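PDB 4MYK: formiminoglutamase from Trypanosoma cruzi, which hydrolyses N-formimino-L-glutamate to glutamate and formamide as an arginase-like, manganese-dependent metalloenzyme. Local coordinates for residues Q25-A30 with L109-F114. The protein carries 1 engineered substitution. Residues are numbered along the deposited sequence; the frame is centred on the assembly and turned at random.
Sequences QREEDA and LARGAF
Arg111 reaches across to Glu27 and Glu28 at the N-terminal ends of two neighbouring strands, 32-37 and 114-119, of the parallel sheet of the arginase α/β fold, and so offers a worked example of how one arginine can join the two loops that lead into them. It is the first residue past helix 94-110 to leave helical geometry. Its CG sits between the backbone N and the carbonyl carbon (chi1 87°), and from there the chain runs extended to NE, carrying the guanidinium to the 3-10 turn at 27-29. Arg111 NH2 forms a salt bridge with Glu27 OE2 at 3.2 Å, the hydrogen bond nearly straight, 161° at the hydrogen; the oxygen lies close to the guanidinium plane and is met from its anti side, tilted somewhat out of the carboxylate plane. Arg111 NH2 also makes a weak, more bent bond to Glu27 O at 3.2 Å. A water in the guanidinium plane accepts from NH1 and donates to OE2. Glu27 OE1 pairs instead with Lys104, so its carboxylate is shared between two positive charges. Glu28 OE2 comes over a guanidinium face, while Glu28 OE1, 4.1 Å from Arg111 NE and well out of the plane, attracts by charge alone. Arg111 NE, buried 3.6 Å from Glu28 CA, has no hydrogen-bond partner in the model. Gly112, at phi 89°, turns the chain back toward the sheet. Ala113 follows, its CB directed toward segment 25-30 and 3.8 Å from Ala30 O. Phe114 begins the strand pairing through backbone hydrogen bonds to Asp31 and Val33, its ring meeting Phe306 edge-to-face.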
loop_
_atom_site.group_PDB
_atom_site.type_symbol
_atom_site.label_atom_id
_atom_site.label_comp_id
_atom_site.label_asym_id
_atom_site.label_seq_id
_atom_site.Cartn_x
_atom_site.Cartn_y
_atom_site.Cartn_z
ATOM N N GLN A 25 38.799 -2.954 9.688
ATOM C CA GLN A 25 39.716 -3.489 8.684
ATOM C C GLN A 25 39.692 -5.011 8.672
ATOM O O GLN A 25 39.700 -5.627 7.606
ATOM C CB GLN A 25 41.144 -2.985 8.921
ATOM C CG GLN A 25 41.340 -1.485 8.680
ATOM C CD GLN A 25 41.715 -1.143 7.236
ATOM O OE1 GLN A 25 42.347 -0.115 6.980
ATOM N NE2 GLN A 25 41.333 -2.004 6.291
ATOM N N ARG A 26 39.667 -5.604 9.867
ATOM C CA ARG A 26 39.588 -7.057 10.035
ATOM C C ARG A 26 38.224 -7.465 10.577
ATOM O O ARG A 26 37.748 -6.922 11.576
ATOM C CB ARG A 26 40.682 -7.577 10.982
ATOM C CG ARG A 26 41.627 -8.611 10.348
ATOM C CD ARG A 26 42.076 -9.721 11.327
ATOM N NE ARG A 26 43.134 -9.323 12.265
ATOM C CZ ARG A 26 44.445 -9.431 12.039
ATOM N NH1 ARG A 26 44.901 -9.923 10.891
ATOM N NH2 ARG A 26 45.312 -9.046 12.970
ATOM N N GLU A 27 37.608 -8.431 9.906
ATOM C CA GLU A 27 36.325 -8.978 10.319
ATOM C C GLU A 27 36.227 -9.165 11.829
ATOM O O GLU A 27 35.161 -8.958 12.420
ATOM C CB GLU A 27 36.087 -10.318 9.623
ATOM C CG GLU A 27 34.699 -10.877 9.853
ATOM C CD GLU A 27 34.535 -12.280 9.301
ATOM O OE1 GLU A 27 35.191 -12.596 8.283
ATOM O OE2 GLU A 27 33.743 -13.059 9.883
ATOM N N GLU A 28 37.344 -9.563 12.441
ATOM C CA GLU A 28 37.385 -9.902 13.866
ATOM C C GLU A 28 37.042 -8.691 14.723
ATOM O O GLU A 28 36.718 -8.818 15.909
ATOM C CB GLU A 28 38.775 -10.426 14.254
ATOM C CG GLU A 28 39.436 -11.275 13.185
ATOM C CD GLU A 28 38.858 -12.679 13.106
ATOM O OE1 GLU A 28 38.771 -13.349 14.163
ATOM O OE2 GLU A 28 38.504 -13.114 11.983
ATOM N N ASP A 29 37.116 -7.515 14.106
ATOM C CA ASP A 29 36.941 -6.253 14.810
ATOM C C ASP A 29 35.542 -5.654 14.619
ATOM O O ASP A 29 35.152 -4.719 15.314
ATOM C CB ASP A 29 38.040 -5.274 14.380
ATOM C CG ASP A 29 39.429 -5.721 14.848
ATOM O OD1 ASP A 29 39.580 -6.049 16.048
ATOM O OD2 ASP A 29 40.361 -5.755 14.019
ATOM N N ALA A 30 34.790 -6.214 13.680
ATOM C CA ALA A 30 33.416 -5.788 13.433
ATOM C C ALA A 30 32.443 -6.350 14.472
ATOM O O ALA A 30 32.503 -7.533 14.823
ATOM C CB ALA A 30 32.983 -6.193 12.037
ATOM N N LEU A 109 29.733 -16.374 15.368
ATOM C CA LEU A 109 29.036 -16.606 16.630
ATOM C C LEU A 109 30.020 -16.957 17.745
ATOM O O LEU A 109 30.012 -16.347 18.814
ATOM C CB LEU A 109 28.012 -17.739 16.486
ATOM C CG LEU A 109 26.664 -17.491 15.806
ATOM C CD1 LEU A 109 25.834 -18.770 15.845
ATOM C CD2 LEU A 109 25.934 -16.347 16.487
ATOM N N ALA A 110 30.862 -17.946 17.474
ATOM C CA ALA A 110 31.849 -18.435 18.429
ATOM C C ALA A 110 32.719 -17.333 19.035
ATOM O O ALA A 110 33.175 -17.459 20.170
ATOM C CB ALA A 110 32.724 -19.512 17.781
ATOM N N ARG A 111 32.957 -16.254 18.297
ATOM C CA ARG A 111 33.864 -15.221 18.808
ATOM C C ARG A 111 33.119 -14.030 19.368
ATOM O O ARG A 111 33.714 -13.006 19.679
ATOM C CB ARG A 111 34.868 -14.755 17.748
ATOM C CG ARG A 111 34.364 -13.653 16.864
ATOM C CD ARG A 111 35.439 -13.160 15.916
ATOM N NE ARG A 111 34.842 -12.297 14.904
ATOM C CZ ARG A 111 34.473 -12.717 13.701
ATOM N NH1 ARG A 111 34.676 -13.979 13.361
ATOM N NH2 ARG A 111 33.918 -11.875 12.845
ATOM N N GLY A 112 31.805 -14.159 19.485
ATOM C CA GLY A 112 31.007 -13.098 20.069
ATOM C C GLY A 112 30.483 -12.037 19.118
ATOM O O GLY A 112 29.755 -11.151 19.547
ATOM N N ALA A 113 30.838 -12.111 17.837
ATOM C CA ALA A 113 30.330 -11.142 16.862
ATOM C C ALA A 113 28.902 -11.495 16.442
ATOM O O ALA A 113 28.425 -12.588 16.734
ATOM C CB ALA A 113 31.255 -11.044 15.651
ATOM N N PHE A 114 28.220 -10.566 15.775
ATOM C CA PHE A 114 26.833 -10.791 15.357
ATOM C C PHE A 114 26.718 -10.999 13.846
ATOM O O PHE A 114 26.996 -10.085 13.060
ATOM C CB PHE A 114 25.932 -9.636 15.807
ATOM C CG PHE A 114 24.468 -9.845 15.511
ATOM C CD1 PHE A 114 23.966 -9.658 14.237
ATOM C CD2 PHE A 114 23.594 -10.213 16.520
ATOM C CE1 PHE A 114 22.631 -9.849 13.974
ATOM C CE2 PHE A 114 22.255 -10.399 16.264
ATOM C CZ PHE A 114 21.773 -10.219 14.989
HETATM O O HOH W 1 34.891 -15.822 10.787
#